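Local coordinates for putative uncharacterized protein PH0242 (Pyrococcus horikoshii, PDB 3VU1) that belongs to the archaeal oligosaccharyltransferase AglB family, forming the strand-rich C-terminal globular domain of that protein and holding a calcium ion, at residues A[394-400]-A[462-468]; A[106-110]-A[406-412]. All coordinates share one frame; numbering follows the deposited sequence.

Contact 1 (A[394-400]-A[462-468])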
ATOM      1  N   THR A 394      18.195  -5.252  -4.816  1.00 36.10           N
ATOM      2  CA  THR A 394      17.286  -4.979  -3.712  1.00 36.08           C
ATOM      3  C   THR A 394      17.806  -5.725  -2.503  1.00 37.98           C
ATOM      4  O   THR A 394      17.936  -6.947  -2.544  1.00 37.58           O
ATOM      5  CB  THR A 394      15.825  -5.417  -4.001  1.00 37.32           C
ATOM      6  OG1 THR A 394      15.351  -4.812  -5.205  1.00 39.51           O
ATOM      7  CG2 THR A 394      14.891  -4.980  -2.887  1.00 36.23           C
ATOM      8  N   PHE A 395      18.109  -4.977  -1.441  1.00 37.46           N
ATOM      9  CA  PHE A 395      18.451  -5.544  -0.139  1.00 39.22           C
ATOM     10  C   PHE A 395      17.289  -5.358   0.831  1.00 41.82           C
ATOM     11  O   PHE A 395      16.894  -4.225   1.151  1.00 42.91           O
ATOM     12  CB  PHE A 395      19.662  -4.821   0.462  1.00 41.18           C
ATOM     13  CG  PHE A 395      20.974  -5.186  -0.158  1.00 41.07           C
ATOM     14  CD1 PHE A 395      21.908  -5.917   0.570  1.00 42.52           C
ATOM     15  CD2 PHE A 395      21.295  -4.778  -1.446  1.00 40.52           C
ATOM     16  CE1 PHE A 395      23.134  -6.249   0.016  1.00 41.73           C
ATOM     17  CE2 PHE A 395      22.519  -5.116  -2.010  1.00 44.57           C
ATOM     18  CZ  PHE A 395      23.434  -5.853  -1.280  1.00 43.64           C
ATOM     19  N   ILE A 396      16.731  -6.461   1.302  1.00 40.75           N
ATOM     20  CA  ILE A 396      15.765  -6.384   2.380  1.00 37.80           C
ATOM     21  C   ILE A 396      16.498  -6.879   3.606  1.00 38.84           C
ATOM     22  O   ILE A 396      17.047  -8.007   3.608  1.00 39.20           O
ATOM     23  CB  ILE A 396      14.515  -7.241   2.119  1.00 34.25           C
ATOM     24  CG1 ILE A 396      13.619  -6.546   1.093  1.00 35.32           C
ATOM     25  CG2 ILE A 396      13.749  -7.442   3.416  1.00 32.24           C
ATOM     26  CD1 ILE A 396      12.529  -7.426   0.488  1.00 36.37           C
ATOM     27  N   TYR A 397      16.516  -6.045   4.641  1.00 35.53           N
ATOM     28  CA  TYR A 397      17.193  -6.413   5.877  1.00 36.12           C
ATOM     29  C   TYR A 397      16.520  -5.874   7.138  1.00 37.11           C
ATOM     30  O   TYR A 397      15.622  -5.028   7.061  1.00 37.72           O
ATOM     31  CB  TYR A 397      18.642  -5.948   5.819  1.00 35.37           C
ATOM     32  CG  TYR A 397      18.817  -4.458   5.570  1.00 34.07           C
ATOM     33  CD1 TYR A 397      19.061  -3.584   6.636  1.00 33.94           C
ATOM     34  CD2 TYR A 397      18.758  -3.929   4.284  1.00 31.94           C
ATOM     35  CE1 TYR A 397      19.249  -2.231   6.434  1.00 32.62           C
ATOM     36  CE2 TYR A 397      18.950  -2.574   4.068  1.00 32.82           C
ATOM     37  CZ  TYR A 397      19.191  -1.728   5.151  1.00 33.84           C
ATOM     38  OH  TYR A 397      19.393  -0.382   4.963  1.00 31.17           O
ATOM     39  N   LEU A 398      16.959  -6.378   8.289  1.00 36.28           N
ATOM     40  CA  LEU A 398      16.436  -5.967   9.585  1.00 37.21           C
ATOM     41  C   LEU A 398      17.484  -5.211  10.402  1.00 40.69           C
ATOM     42  O   LEU A 398      18.686  -5.498  10.311  1.00 46.50           O
ATOM     43  CB  LEU A 398      15.955  -7.184  10.372  1.00 33.27           C
ATOM     44  CG  LEU A 398      14.957  -8.114   9.684  1.00 34.57           C
ATOM     45  CD1 LEU A 398      14.391  -9.137  10.674  1.00 33.72           C
ATOM     46  CD2 LEU A 398      13.844  -7.329   8.992  1.00 32.62           C
ATOM     47  N   VAL A 399      17.041  -4.247  11.199  1.00 39.13           N
ATOM     48  CA  VAL A 399      17.941  -3.599  12.147  1.00 38.97           C
ATOM     49  C   VAL A 399      17.335  -3.647  13.540  1.00 39.17           C
ATOM     50  O   VAL A 399      16.278  -3.073  13.785  1.00 37.99           O
ATOM     51  CB  VAL A 399      18.310  -2.148  11.761  1.00 37.80           C
ATOM     52  CG1 VAL A 399      19.260  -1.557  12.805  1.00 33.84           C
ATOM     53  CG2 VAL A 399      18.945  -2.101  10.374  1.00 35.38           C
ATOM     54  N   ARG A 400      18.011  -4.352  14.443  1.00 40.44           N
ATOM     55  CA  ARG A 400      17.486  -4.549  15.774  1.00 41.80           C
ATOM     56  C   ARG A 400      17.324  -3.203  16.438  1.00 41.62           C
ATOM     57  O   ARG A 400      18.190  -2.327  16.322  1.00 41.60           O
ATOM     58  CB  ARG A 400      18.396  -5.450  16.615  1.00 44.00           C
ATOM     59  CG  ARG A 400      17.693  -6.078  17.824  1.00 44.34           C
ATOM     60  CD  ARG A 400      18.555  -6.127  19.072  1.00 46.06           C
ATOM     61  NE  ARG A 400      19.910  -6.479  18.715  1.00 53.31           N
ATOM     62  CZ  ARG A 400      20.997  -6.121  19.382  1.00 55.06           C
ATOM     63  NH1 ARG A 400      20.910  -5.410  20.499  1.00 54.01           N
ATOM     64  NH2 ARG A 400      22.182  -6.505  18.919  1.00 58.92           N
ATOM     65  N   ASP A 462      26.269  -6.015  14.694  1.00 50.50           N
ATOM     66  CA  ASP A 462      25.531  -7.225  15.037  1.00 52.61           C
ATOM     67  C   ASP A 462      24.013  -6.996  15.006  1.00 52.83           C
ATOM     68  O   ASP A 462      23.237  -7.955  14.894  1.00 50.15           O
ATOM     69  CB  ASP A 462      26.005  -7.817  16.387  1.00 61.42           C
ATOM     70  CG  ASP A 462      25.087  -7.444  17.581  1.00 77.53           C
ATOM     71  OD1 ASP A 462      24.411  -8.366  18.134  1.00 76.98           O
ATOM     72  OD2 ASP A 462      25.052  -6.242  17.974  1.00 75.52           O
ATOM     73  N   LYS A 463      23.603  -5.726  15.110  1.00 49.58           N
ATOM     74  CA  LYS A 463      22.205  -5.328  14.948  1.00 46.61           C
ATOM     75  C   LYS A 463      21.580  -5.673  13.575  1.00 47.04           C
ATOM     76  O   LYS A 463      20.365  -5.569  13.421  1.00 47.00           O
ATOM     77  CB  LYS A 463      22.061  -3.846  15.210  1.00 43.79           C
ATOM     78  CG  LYS A 463      21.920  -3.496  16.669  1.00 46.92           C
ATOM     79  CD  LYS A 463      21.926  -1.989  16.860  1.00 46.92           C
ATOM     80  CE  LYS A 463      22.649  -1.640  18.156  1.00 51.58           C
ATOM     81  NZ  LYS A 463      22.321  -0.282  18.697  1.00 56.58           N
ATOM     82  N   LEU A 464      22.391  -6.112  12.606  1.00 43.22           N
ATOM     83  CA  LEU A 464      21.925  -6.350  11.233  1.00 43.08           C
ATOM     84  C   LEU A 464      21.619  -7.811  10.913  1.00 45.00           C
ATOM     85  O   LEU A 464      22.433  -8.683  11.207  1.00 46.80           O
ATOM     86  CB  LEU A 464      22.965  -5.830  10.229  1.00 42.40           C
ATOM     87  CG  LEU A 464      22.794  -6.103   8.733  1.00 41.53           C
ATOM     88  CD1 LEU A 464      21.905  -5.043   8.113  1.00 41.23           C
ATOM     89  CD2 LEU A 464      24.142  -6.095   8.037  1.00 44.43           C
ATOM     90  N   ILE A 465      20.457  -8.064  10.300  1.00 42.44           N
ATOM     91  CA  ILE A 465      20.104  -9.389   9.779  1.00 37.94           C
ATOM     92  C   ILE A 465      19.626  -9.182   8.344  1.00 37.64           C
ATOM     93  O   ILE A 465      18.604  -8.560   8.109  1.00 41.51           O
ATOM     94  CB  ILE A 465      18.981 -10.049  10.624  1.00 38.74           C
ATOM     95  CG1 ILE A 465      19.277  -9.948  12.124  1.00 41.39           C
ATOM     96  CG2 ILE A 465      18.748 -11.502  10.239  1.00 36.07           C
ATOM     97  CD1 ILE A 465      18.136 -10.395  13.024  1.00 39.81           C
ATOM     98  N   ILE A 466      20.386  -9.657   7.372  1.00 38.80           N
ATOM     99  CA  ILE A 466      19.979  -9.562   5.966  1.00 39.29           C
ATOM    100  C   ILE A 466      18.950 -10.652   5.726  1.00 41.60           C
ATOM    101  O   ILE A 466      19.153 -11.784   6.130  1.00 46.38           O
ATOM    102  CB  ILE A 466      21.157  -9.804   5.012  1.00 37.68           C
ATOM    103  CG1 ILE A 466      22.389  -8.948   5.386  1.00 39.32           C
ATOM    104  CG2 ILE A 466      20.728  -9.649   3.569  1.00 38.48           C
ATOM    105  CD1 ILE A 466      22.467  -7.553   4.819  1.00 40.16           C
ATOM    106  N   ARG A 467      17.838 -10.327   5.087  1.00 41.80           N
ATOM    107  CA  ARG A 467      16.790 -11.327   4.897  1.00 38.10           C
ATOM    108  C   ARG A 467      16.588 -11.688   3.433  1.00 36.07           C
ATOM    109  O   ARG A 467      15.997 -12.703   3.135  1.00 34.91           O
ATOM    110  CB  ARG A 467      15.485 -10.847   5.515  1.00 39.55           C
ATOM    111  CG  ARG A 467      15.458 -10.882   7.032  1.00 41.88           C
ATOM    112  CD  ARG A 467      14.632 -12.066   7.475  1.00 46.90           C
ATOM    113  NE  ARG A 467      15.456 -13.205   7.818  1.00 54.65           N
ATOM    114  CZ  ARG A 467      15.556 -13.698   9.049  1.00 61.95           C
ATOM    115  NH1 ARG A 467      14.854 -13.172  10.056  1.00 60.97           N
ATOM    116  NH2 ARG A 467      16.340 -14.741   9.273  1.00 66.09           N
ATOM    117  N   GLY A 468      17.093 -10.873   2.515  1.00 34.21           N
ATOM    118  CA  GLY A 468      16.991 -11.198   1.098  1.00 32.37           C
ATOM    119  C   GLY A 468      17.820 -10.222   0.304  1.00 33.62           C
ATOM    120  O   GLY A 468      17.949  -9.073   0.697  1.00 39.85           O
TER

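Contact 2 (A[106-110]-A[406-412])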
ATOM      1  N   ALA A 106       6.632  -3.600  14.582  1.00 34.51           N
ATOM      2  CA  ALA A 106       5.677  -2.893  15.461  1.00 32.63           C
ATOM      3  C   ALA A 106       5.748  -3.304  16.934  1.00 32.02           C
ATOM      4  O   ALA A 106       5.375  -2.538  17.810  1.00 35.49           O
ATOM      5  CB  ALA A 106       4.251  -3.086  14.942  1.00 29.85           C
ATOM      6  N   ILE A 107       6.165  -4.538  17.190  1.00 31.48           N
ATOM      7  CA  ILE A 107       6.170  -5.109  18.526  1.00 31.33           C
ATOM      8  C   ILE A 107       7.456  -5.914  18.781  1.00 33.76           C
ATOM      9  O   ILE A 107       8.162  -6.314  17.858  1.00 31.51           O
ATOM     10  CB  ILE A 107       4.957  -6.034  18.774  1.00 31.29           C
ATOM     11  CG1 ILE A 107       4.921  -7.210  17.793  1.00 29.61           C
ATOM     12  CG2 ILE A 107       3.645  -5.269  18.724  1.00 31.99           C
ATOM     13  CD1 ILE A 107       3.937  -8.279  18.225  1.00 28.63           C
ATOM     14  N   THR A 108       7.752  -6.152  20.047  1.00 35.76           N
ATOM     15  CA  THR A 108       8.908  -6.945  20.401  1.00 38.44           C
ATOM     16  C   THR A 108       8.593  -8.442  20.309  1.00 41.60           C
ATOM     17  O   THR A 108       7.416  -8.848  20.219  1.00 40.65           O
ATOM     18  CB  THR A 108       9.412  -6.604  21.821  1.00 37.63           C
ATOM     19  OG1 THR A 108       8.526  -7.148  22.812  1.00 35.83           O
ATOM     20  CG2 THR A 108       9.541  -5.102  21.985  1.00 34.12           C
ATOM     21  N   ARG A 109       9.653  -9.249  20.345  1.00 41.93           N
ATOM     22  CA  ARG A 109       9.533 -10.696  20.357  1.00 42.78           C
ATOM     23  C   ARG A 109       8.675 -11.162  21.520  1.00 41.74           C
ATOM     24  O   ARG A 109       7.836 -12.053  21.359  1.00 43.90           O
ATOM     25  CB  ARG A 109      10.909 -11.339  20.434  1.00 44.71           C
ATOM     26  CG  ARG A 109      10.887 -12.840  20.255  1.00 46.73           C
ATOM     27  CD  ARG A 109      12.157 -13.306  19.587  1.00 52.44           C
ATOM     28  NE  ARG A 109      12.445 -14.669  19.988  1.00 59.03           N
ATOM     29  CZ  ARG A 109      13.650 -15.100  20.326  1.00 63.28           C
ATOM     30  NH1 ARG A 109      13.818 -16.355  20.699  1.00 61.48           N
ATOM     31  NH2 ARG A 109      14.683 -14.267  20.312  1.00 70.30           N
ATOM     32  N   LYS A 110       8.887 -10.534  22.675  1.00 40.54           N
ATOM     33  CA  LYS A 110       8.137 -10.845  23.888  1.00 40.81           C
ATOM     34  C   LYS A 110       6.654 -10.613  23.673  1.00 42.21           C
ATOM     35  O   LYS A 110       5.831 -11.482  23.989  1.00 43.54           O
ATOM     36  CB  LYS A 110       8.614  -9.998  25.058  1.00 40.44           C
ATOM     37  CG  LYS A 110       7.786 -10.206  26.297  1.00 41.85           C
ATOM     38  CD  LYS A 110       8.439  -9.601  27.525  1.00 45.86           C
ATOM     39  CE  LYS A 110       7.497  -9.771  28.703  1.00 47.21           C
ATOM     40  NZ  LYS A 110       7.945  -9.002  29.888  1.00 51.39           N
ATOM     41  N   ASN A 406      20.420  -9.883  19.426  1.00 47.52           N
ATOM     42  CA  ASN A 406      19.391 -10.450  18.564  1.00 47.85           C
ATOM     43  C   ASN A 406      18.555 -11.558  19.183  1.00 48.67           C
ATOM     44  O   ASN A 406      17.570 -11.976  18.590  1.00 54.38           O
ATOM     45  CB  ASN A 406      20.007 -10.936  17.263  1.00 42.63           C
ATOM     46  CG  ASN A 406      20.500  -9.796  16.412  1.00 42.21           C
ATOM     47  OD1 ASN A 406      20.530  -8.637  16.840  1.00 44.11           O
ATOM     48  ND2 ASN A 406      20.893 -10.110  15.206  1.00 43.49           N
ATOM     49  N   GLU A 407      18.932 -12.011  20.373  1.00 50.78           N
ATOM     50  CA  GLU A 407      18.261 -13.145  21.013  1.00 57.45           C
ATOM     51  C   GLU A 407      17.444 -12.700  22.227  1.00 56.83           C
ATOM     52  O   GLU A 407      16.593 -13.441  22.727  1.00 60.59           O
ATOM     53  CB  GLU A 407      19.265 -14.245  21.364  1.00 59.82           C
ATOM     54  CG  GLU A 407      20.115 -14.676  20.171  1.00 66.44           C
ATOM     55  CD  GLU A 407      20.629 -16.107  20.270  1.00 74.82           C
ATOM     56  OE1 GLU A 407      21.629 -16.437  19.593  1.00 76.52           O
ATOM     57  OE2 GLU A 407      20.035 -16.916  21.017  1.00 84.34           O
ATOM     58  N   ASP A 408      17.695 -11.470  22.662  1.00 51.14           N
ATOM     59  CA  ASP A 408      16.956 -10.821  23.736  1.00 51.29           C
ATOM     60  C   ASP A 408      15.456 -10.617  23.307  1.00 53.05           C
ATOM     61  O   ASP A 408      15.165 -10.093  22.225  1.00 53.98           O
ATOM     62  CB  ASP A 408      17.714  -9.514  24.092  1.00 47.19           C
ATOM     63  CG  ASP A 408      17.062  -8.693  25.192  1.00 48.36           C
ATOM     64  OD1 ASP A 408      15.927  -8.979  25.605  1.00 56.83           O
ATOM     65  OD2 ASP A 408      17.680  -7.709  25.647  1.00 50.73           O
ATOM     66  N   TYR A 409      14.521 -11.057  24.152  1.00 50.28           N
ATOM     67  CA  TYR A 409      13.077 -10.955  23.877  1.00 47.08           C
ATOM     68  C   TYR A 409      12.513  -9.543  23.875  1.00 49.20           C
ATOM     69  O   TYR A 409      11.393  -9.309  23.372  1.00 48.85           O
ATOM     70  CB  TYR A 409      12.267 -11.834  24.835  1.00 47.40           C
ATOM     71  CG  TYR A 409      12.365 -13.293  24.471  1.00 53.68           C
ATOM     72  CD1 TYR A 409      13.545 -14.004  24.693  1.00 56.26           C
ATOM     73  CD2 TYR A 409      11.297 -13.956  23.865  1.00 54.61           C
ATOM     74  CE1 TYR A 409      13.659 -15.328  24.335  1.00 57.37           C
ATOM     75  CE2 TYR A 409      11.399 -15.289  23.510  1.00 56.69           C
ATOM     76  CZ  TYR A 409      12.583 -15.961  23.749  1.00 58.40           C
ATOM     77  OH  TYR A 409      12.707 -17.274  23.400  1.00 60.16           O
ATOM     78  N   ASP A 410      13.270  -8.593  24.416  1.00 46.95           N
ATOM     79  CA  ASP A 410      12.783  -7.221  24.410  1.00 50.35           C
ATOM     80  C   ASP A 410      13.141  -6.554  23.100  1.00 46.49           C
ATOM     81  O   ASP A 410      12.887  -5.376  22.907  1.00 48.81           O
ATOM     82  CB  ASP A 410      13.307  -6.421  25.605  1.00 56.17           C
ATOM     83  CG  ASP A 410      12.721  -6.895  26.934  1.00 64.26           C
ATOM     84  OD1 ASP A 410      11.473  -7.028  27.057  1.00 63.14           O
ATOM     85  OD2 ASP A 410      13.525  -7.134  27.866  1.00 74.15           O
ATOM     86  N   ALA A 411      13.744  -7.319  22.202  1.00 45.39           N
ATOM     87  CA  ALA A 411      14.158  -6.799  20.909  1.00 45.38           C
ATOM     88  C   ALA A 411      12.959  -6.668  19.976  1.00 42.80           C
ATOM     89  O   ALA A 411      12.081  -7.528  19.961  1.00 41.06           O
ATOM     90  CB  ALA A 411      15.204  -7.715  20.289  1.00 42.73           C
ATOM     91  N   SER A 412      12.921  -5.588  19.213  1.00 39.93           N
ATOM     92  CA  SER A 412      12.106  -5.574  18.016  1.00 41.66           C
ATOM     93  C   SER A 412      13.079  -5.447  16.840  1.00 41.76           C
ATOM     94  O   SER A 412      14.245  -5.089  17.033  1.00 41.82           O
ATOM     95  CB  SER A 412      11.075  -4.450  18.061  1.00 37.05           C
ATOM     96  OG  SER A 412      11.729  -3.213  17.987  1.00 39.20           O
TER

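Contact 1 (A[394-400]-A[462-468])
With chi1 at 57°, Tyr397 carries CG between its backbone N and carbonyl carbon, which brings CD1 of its ring close to the isobutyl group of Leu464. Leu464 turns CG opposite to its own backbone N (chi1 173°), and its CD1 reaches Tyr397 CD1 at 3.5 Å on an oblique path. The tyrosine hydroxyl is fixed from elsewhere, by Asp418, while His416 lies with its ring parallel to that of Tyr397, and Leu456 of helix 448-460 packs on the same side chain. Ile396, Leu398 and Ile465 point to the other face of the sheet, where Leu398 CB lies 4.2 Å from Ile465 CB. Beyond it, the bent chain of Arg467 slants over Leu398, CG to CG at 3.9 Å, and its guanidinium rests over CG2 of Ile465; His62 of helix 60-69 touches both Leu398 and Arg467. The backbones form an antiparallel pair interrupted by a classic beta bulge, in which Arg467 and Gly468 together oppose Ile396. Ile396 O accepts two bonds there, from Arg467 N at 2.9 Å and from Gly468 N at 3.1 Å. Past the bulge the pairing is regular, Leu398 N giving a bond of 2.7 Å to Ile465 O. At the far end Arg400 N binds Lys463 O at 2.8 Å. The side chain of Arg400 bends back so that NH2 makes a salt bridge of 3.0 Å with Asp462 OD1, the carboxylate meeting the guanidinium at its edge with the planes 63° apart. Lys463 CG lies over one guanidinium face, and Arg400 NE is hydrogen-bonded to Asn406 OD1.

Contact 2 (A[106-110]-A[406-412])
Ile107 meets the loop through its backbone alone, its O lying 3.5 Å from Ser412 CB while its side chain heads toward helix 97-103. Thr108 follows at the N-cap of helix 109-113. Its OG1, set between the backbone N and the carbonyl carbon by a chi1 of 74°, bonds to a backbone N farther along the helix. Glu111 OE1 accepts from Thr108 N in return, consistent with a capping box. The methyl group, CG2, is left to press on the loop at Asp410 O, 3.5 Å away. Arg109 then donates its backbone N to Ala411 O at 3.0 Å, in a bond nearly straight on to the carbonyl. Its side chain extends across the ring of Tyr409, and the guanidinium lies over one ring face in a cation-pi contact, CZ to ring centroid 4.0 Å. The two planes are 32° apart, so the stack is tilted, with the NH1 side nearest the phenol carbon CZ. Lys110 N, the next amide, binds Tyr409 O at 2.9 Å on a lone pair. Lys110 CB packs against Tyr409 CB at 4.1 Å, and its extended chain runs alongside Asp410 without the charged ends meeting. The acceptors Tyr409 O and Ala411 O belong to a type I turn from Asp408 to Ala411, and Asp408 OD1 steadies it by accepting from Asp410 N at 2.9 Å, an Asx turn. The arrangement is that of a helix N terminus whose first amides are taken by the carbonyls of a turn from a distant loop.

In the fold
From the N terminus, the chain first passes 106-110, at the start of helix 109-113, and nearly three hundred residues follow before 406-412 returns to meet it in contact 2. Shortly before that return it runs through 394-400 on strand 385-401, and only after helix 448-460 does 462-468 come back to pair with that strand, closing the smaller loop of contact 1. The two loops therefore cross rather than nest. Their centres are about 15 Å apart, and Asn406, in the loop of contact 2, bridges to both segments of contact 1, its ND2 bonding weakly to Asp462 O. Contact 1 pairs strands 385-401 and 464-487; contact 2 ties the 406-412 loop to helix 109-113, in the first part of the chain.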